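Penicillin binding protein 2X (Streptococcus thermophilus, PDB 5U47) probably cross-links the stem peptides of neighbouring peptidoglycan strands during septal wall synthesis and, as a penicillin-binding protein, is probably inactivated by beta-lactams. Local coordinates at residues P493-G498 with V561-L566; D501-S506 with V531-S536. The protein carries 1 engineered substitution. One frame throughout, in Å; residues are numbered along the deposited sequence.

Following the chain from its N terminus, segment 493-498 comes first, in the loop after strand 492-493. Segment 501-506 follows within a few residues and enters edge strand 503-510. The chain then turns back through strand 526-534, whose end meets it in contact 2, closing a loop of 24 residues. Strand 541-548 follows, and helix 558-572 then returns to the loop 493-498 in contact 1, so contact 2 is nested inside contact 1. The two lie about 9 Å apart between centres and touch: Val562 and Leu566 of the helix rest on Ala532 and Val534 of the sheet, while Ile495 packs on Val502. Together they tie edge strand, loop and helix within the transpeptidase domain.

Contact 1 of 2, residues P493-G498 with V561-L566; sequences PIIQVG and VVNPVL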
loop_
_atom_site.group_PDB
_atom_site.type_symbol
_atom_site.label_atom_id
_atom_site.label_comp_id
_atom_site.label_asym_id
_atom_site.label_seq_id
_atom_site.Cartn_x
_atom_site.Cartn_y
_atom_site.Cartn_z
ATOM N N PRO A 493 -5.743 17.298 -26.387
ATOM C CA PRO A 493 -5.235 16.135 -25.654
ATOM C C PRO A 493 -6.338 15.327 -24.970
ATOM O O PRO A 493 -7.354 15.891 -24.536
ATOM C CB PRO A 493 -4.330 16.752 -24.585
ATOM C CG PRO A 493 -3.946 18.083 -25.138
ATOM C CD PRO A 493 -5.145 18.551 -25.900
ATOM N N ILE A 494 -6.138 14.018 -24.891
ATOM C CA ILE A 494 -7.067 13.151 -24.172
ATOM C C ILE A 494 -7.071 13.534 -22.697
ATOM O O ILE A 494 -8.139 13.709 -22.096
ATOM C CB ILE A 494 -6.675 11.667 -24.309
ATOM C CG1 ILE A 494 -6.896 11.211 -25.757
ATOM C CG2 ILE A 494 -7.476 10.798 -23.337
ATOM C CD1 ILE A 494 -6.416 9.795 -26.037
ATOM N N ILE A 495 -5.879 13.658 -22.124
ATOM C CA ILE A 495 -5.749 13.989 -20.708
ATOM C C ILE A 495 -5.617 15.498 -20.505
ATOM O O ILE A 495 -4.672 16.125 -20.969
ATOM C CB ILE A 495 -4.612 13.196 -20.043
ATOM C CG1 ILE A 495 -4.973 11.701 -20.098
ATOM C CG2 ILE A 495 -4.450 13.625 -18.582
ATOM C CD1 ILE A 495 -3.926 10.766 -19.539
ATOM N N GLN A 496 -6.605 16.057 -19.809
ATOM C CA GLN A 496 -6.652 17.469 -19.515
ATOM C C GLN A 496 -6.961 17.667 -18.037
ATOM O O GLN A 496 -7.740 16.908 -17.460
ATOM C CB GLN A 496 -7.729 18.152 -20.374
ATOM C CG GLN A 496 -7.456 18.101 -21.872
ATOM C CD GLN A 496 -8.520 18.791 -22.699
ATOM O OE1 GLN A 496 -9.158 19.739 -22.243
ATOM N NE2 GLN A 496 -8.700 18.339 -23.928
ATOM N N VAL A 497 -6.314 18.661 -17.429
ATOM C CA VAL A 497 -6.533 19.022 -16.026
ATOM C C VAL A 497 -6.602 20.552 -15.993
ATOM O O VAL A 497 -5.571 21.237 -16.009
ATOM C CB VAL A 497 -5.411 18.475 -15.123
ATOM C CG1 VAL A 497 -5.712 18.778 -13.665
ATOM C CG2 VAL A 497 -5.258 16.969 -15.315
ATOM N N GLY A 498 -7.827 21.089 -16.003
ATOM C CA GLY A 498 -8.014 22.543 -16.098
ATOM C C GLY A 498 -7.277 23.028 -17.345
ATOM O O GLY A 498 -7.420 22.438 -18.417
ATOM N N VAL A 561 -11.049 8.383 -16.178
ATOM C CA VAL A 561 -10.499 8.198 -14.839
ATOM C C VAL A 561 -9.415 9.228 -14.478
ATOM O O VAL A 561 -9.457 9.788 -13.397
ATOM C CB VAL A 561 -10.064 6.715 -14.632
ATOM C CG1 VAL A 561 -8.967 6.306 -15.583
ATOM C CG2 VAL A 561 -9.627 6.474 -13.201
ATOM N N VAL A 562 -8.500 9.540 -15.388
ATOM C CA VAL A 562 -7.430 10.472 -15.070
ATOM C C VAL A 562 -7.902 11.929 -14.921
ATOM O O VAL A 562 -7.655 12.549 -13.891
ATOM C CB VAL A 562 -6.283 10.399 -16.103
ATOM C CG1 VAL A 562 -5.151 11.355 -15.734
ATOM C CG2 VAL A 562 -5.760 8.977 -16.209
ATOM N N ASN A 563 -8.619 12.448 -15.911
ATOM C CA ASN A 563 -9.009 13.873 -15.909
ATOM C C ASN A 563 -9.768 14.338 -14.666
ATOM O O ASN A 563 -9.327 15.274 -14.005
ATOM C CB ASN A 563 -9.807 14.272 -17.200
ATOM C CG ASN A 563 -9.039 13.993 -18.488
ATOM O OD1 ASN A 563 -8.143 13.166 -18.513
ATOM N ND2 ASN A 563 -9.406 14.678 -19.567
ATOM N N PRO A 564 -10.909 13.701 -14.348
ATOM C CA PRO A 564 -11.651 14.211 -13.193
ATOM C C PRO A 564 -10.956 13.977 -11.844
ATOM O O PRO A 564 -11.108 14.784 -10.935
ATOM C CB PRO A 564 -13.001 13.503 -13.295
ATOM C CG PRO A 564 -12.771 12.309 -14.144
ATOM C CD PRO A 564 -11.599 12.577 -15.010
ATOM N N VAL A 565 -10.189 12.901 -11.718
ATOM C CA VAL A 565 -9.503 12.599 -10.453
ATOM C C VAL A 565 -8.385 13.598 -10.211
ATOM O O VAL A 565 -8.296 14.164 -9.120
ATOM C CB VAL A 565 -9.012 11.141 -10.416
ATOM C CG1 VAL A 565 -8.150 10.879 -9.154
ATOM C CG2 VAL A 565 -10.223 10.214 -10.447
ATOM N N LEU A 566 -7.552 13.856 -11.217
ATOM C CA LEU A 566 -6.502 14.877 -11.061
ATOM C C LEU A 566 -7.066 16.280 -10.873
ATOM O O LEU A 566 -6.470 17.084 -10.151
ATOM C CB LEU A 566 -5.498 14.855 -12.219
ATOM C CG LEU A 566 -4.568 13.661 -12.211
ATOM C CD1 LEU A 566 -3.611 13.740 -13.371
ATOM C CD2 LEU A 566 -3.797 13.567 -10.895
#
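Asn563, on helix 558-572, reaches into the 493-498 loop and makes the one hydrogen bond between the two segments. Its ND2 donates to Ile494 O over 3.0 Å, and the bond is nearly straight, with an N-H...O angle of 165°. The acceptor lies close to the plane of the carboxamide, and the donor lies in the plane of the Ile494 carbonyl. Chi1 (-57°) sets Asn563 CG anti to its own carbonyl carbon, 3.4 Å from Gln496 O, and the carboxamide beyond it lies against the backbone of Ile495 and Gln496. Asn563 OD1 meets Ile495 CA at 3.4 Å. Gln496 N comes within 3.1 Å of Asn563 ND2, but both are donors and no bond forms. A second amide grips the loop from within: Gln496 NE2 donates to Pro493 O over 2.9 Å, so two successive carbonyls are each held by a side-chain amide.

Apolar contacts do the rest. Ile495 crosses Val562 at about a right angle, with Ile495 CG2 3.7 Å from Val562 CG1 and the terminal CD1 touching the same methyl. One helical turn on, Val497 CG2 rests 3.8 Å from Leu566 CB, and Val497 CG1 lies against the Leu566 carbonyl. Ile495 and Val497 thus meet Val562 and Leu566, with Asn563 on the loop backbone alongside.

Beyond the two segments, Val530 touches both Ile495 and Val562, and Glu567 OE2 accepts a bond from Gly498 N. The helix is kinked at Asn563 and Pro564, and Pro564 packs on helix 224-241. This is how helix 558-572, the last long helix of the transpeptidase domain, lies on the antiparallel sheet of the penicillin-recognising fold while also holding the loop that leads into edge strand 503-510.

Contact 2 of 2, residues D501-S506 with V531-S536; sequences DVTVKS and VAMVPS. Engineered in segment 501-506: Thr503 (natural residue Ala).
Lys505 and Val531 face each other across two antiparallel strands and exchange two backbone bonds: Lys505 N to Val531 O and Val531 N to Lys505 O, both 3.0 Å. Thr503, an engineered residue, forms the next hydrogen-bonded pair with Met533, through Thr503 N to Met533 O at 3.0 Å and Met533 N to Thr503 O at 2.8 Å. Between them sits the non-hydrogen-bonded pair Val504 and Ala532, where Val504 CG1 packs 3.9 Å from Ala532 CB. Past the strand end, Ser536 N gives a weak bond to Asp501 O.

On the face carrying Thr503 and Lys505, the Thr503 side chain slants across that of Met533, its CG2 4.0 Å from Met533 CB. Thr503 OG1 and Ser536 OG are modelled 2.4 Å apart, so short that the exact geometry is doubtful. Lys505 CB touches Val531 CG1, but the rest of the lysine leaves the pair; its last torsion (chi4 81°) turns NZ back to Ser506 O, 2.8 Å away.

In the next shell, Lys505 NZ bonds to Ser354 OG, and the lysine side chain touches Ser295. Helix 463-478 covers the same face through Met473, and Phe423 of helix 416-427 packs on Val531 and Met533. The opposite face, with Ala532, is backed by Val562 and Leu566 of helix 558-572.

Lys505 and Ser506, followed by a glycine, fit the KSG motif on the strand that edges the active site of penicillin-binding proteins, with Ser295 and Ser354 probably belonging to the two partner motifs. The paired backbone bonds fix the strand, and NZ is gripped by the Ser506 carbonyl and the Ser354 hydroxyl, with Ser295 against the same side chain, consistent with a place in the acylation site that beta-lactams attack.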
loop_
_atom_site.group_PDB
_atom_site.type_symbol
_atom_site.label_atom_id
_atom_site.label_comp_id
_atom_site.label_asym_id
_atom_site.label_seq_id
_atom_site.Cartn_x
_atom_site.Cartn_y
_atom_site.Cartn_z
ATOM N N ASP A 501 -0.541 22.232 -18.324
ATOM C CA ASP A 501 0.205 21.344 -19.195
ATOM C C ASP A 501 0.296 20.045 -18.390
ATOM O O ASP A 501 0.550 20.073 -17.175
ATOM C CB ASP A 501 1.619 21.852 -19.467
ATOM C CG ASP A 501 1.660 23.034 -20.415
ATOM O OD1 ASP A 501 0.763 23.193 -21.282
ATOM O OD2 ASP A 501 2.634 23.796 -20.310
ATOM N N VAL A 502 0.099 18.919 -19.060
ATOM C CA VAL A 502 0.114 17.634 -18.390
ATOM C C VAL A 502 1.166 16.741 -19.033
ATOM O O VAL A 502 1.209 16.570 -20.248
ATOM C CB VAL A 502 -1.253 16.931 -18.462
ATOM C CG1 VAL A 502 -1.286 15.756 -17.500
ATOM C CG2 VAL A 502 -2.396 17.898 -18.121
ATOM N N THR A 503 2.003 16.188 -18.186
ATOM C CA THR A 503 3.089 15.287 -18.569
ATOM C C THR A 503 2.504 13.875 -18.584
ATOM O O THR A 503 2.096 13.348 -17.535
ATOM C CB THR A 503 4.235 15.467 -17.546
ATOM O OG1 THR A 503 5.021 16.592 -17.959
ATOM C CG2 THR A 503 5.130 14.236 -17.400
ATOM N N VAL A 504 2.432 13.259 -19.763
ATOM C CA VAL A 504 1.835 11.941 -19.855
ATOM C C VAL A 504 2.630 10.960 -20.706
ATOM O O VAL A 504 3.413 11.361 -21.564
ATOM C CB VAL A 504 0.423 12.056 -20.449
ATOM C CG1 VAL A 504 -0.448 12.961 -19.582
ATOM C CG2 VAL A 504 0.486 12.620 -21.873
ATOM N N LYS A 505 2.423 9.672 -20.445
ATOM C CA LYS A 505 2.968 8.600 -21.284
ATOM C C LYS A 505 2.040 7.418 -21.177
ATOM O O LYS A 505 1.706 6.969 -20.080
ATOM C CB LYS A 505 4.384 8.183 -20.897
ATOM C CG LYS A 505 4.990 7.129 -21.851
ATOM C CD LYS A 505 5.187 7.664 -23.278
ATOM C CE LYS A 505 5.673 6.593 -24.237
ATOM N NZ LYS A 505 4.569 5.726 -24.738
ATOM N N SER A 506 1.642 6.903 -22.321
ATOM C CA SER A 506 0.765 5.774 -22.391
ATOM C C SER A 506 1.590 4.549 -22.544
ATOM O O SER A 506 2.768 4.595 -22.932
ATOM C CB SER A 506 -0.118 5.868 -23.653
ATOM O OG SER A 506 0.700 5.942 -24.820
ATOM N N VAL A 531 0.658 7.012 -17.303
ATOM C CA VAL A 531 1.161 7.773 -16.172
ATOM C C VAL A 531 0.941 9.228 -16.538
ATOM O O VAL A 531 1.114 9.597 -17.713
ATOM C CB VAL A 531 2.634 7.519 -15.851
ATOM C CG1 VAL A 531 3.553 7.848 -17.034
ATOM C CG2 VAL A 531 3.028 8.303 -14.607
ATOM N N ALA A 532 0.509 10.026 -15.562
ATOM C CA ALA A 532 0.247 11.444 -15.754
ATOM C C ALA A 532 0.769 12.222 -14.545
ATOM O O ALA A 532 0.674 11.750 -13.399
ATOM C CB ALA A 532 -1.243 11.677 -15.935
ATOM N N MET A 533 1.349 13.388 -14.821
ATOM C CA MET A 533 1.910 14.268 -13.816
ATOM C C MET A 533 1.451 15.687 -14.105
ATOM O O MET A 533 1.532 16.163 -15.231
ATOM C CB MET A 533 3.446 14.199 -13.810
ATOM C CG MET A 533 3.985 12.792 -13.594
ATOM S SD MET A 533 5.766 12.742 -13.687
ATOM C CE MET A 533 6.141 10.992 -13.702
ATOM N N VAL A 534 0.956 16.359 -13.079
ATOM C CA VAL A 534 0.425 17.684 -13.247
ATOM C C VAL A 534 0.762 18.528 -12.023
ATOM O O VAL A 534 0.823 17.984 -10.905
ATOM C CB VAL A 534 -1.113 17.608 -13.464
ATOM C CG1 VAL A 534 -1.823 17.118 -12.213
ATOM C CG2 VAL A 534 -1.686 18.943 -13.902
ATOM N N PRO A 535 1.126 19.800 -12.207
ATOM C CA PRO A 535 1.374 20.434 -13.505
ATOM C C PRO A 535 2.697 19.884 -14.025
ATOM O O PRO A 535 3.472 19.329 -13.256
ATOM C CB PRO A 535 1.494 21.924 -13.181
ATOM C CG PRO A 535 1.170 22.077 -11.745
ATOM C CD PRO A 535 1.238 20.740 -11.086
ATOM N N SER A 536 2.960 20.029 -15.312
ATOM C CA SER A 536 4.129 19.406 -15.912
ATOM C C SER A 536 5.490 19.889 -15.412
ATOM O O SER A 536 6.364 19.087 -15.097
ATOM C CB SER A 536 4.060 19.543 -17.437
ATOM O OG SER A 536 5.221 18.992 -18.028
#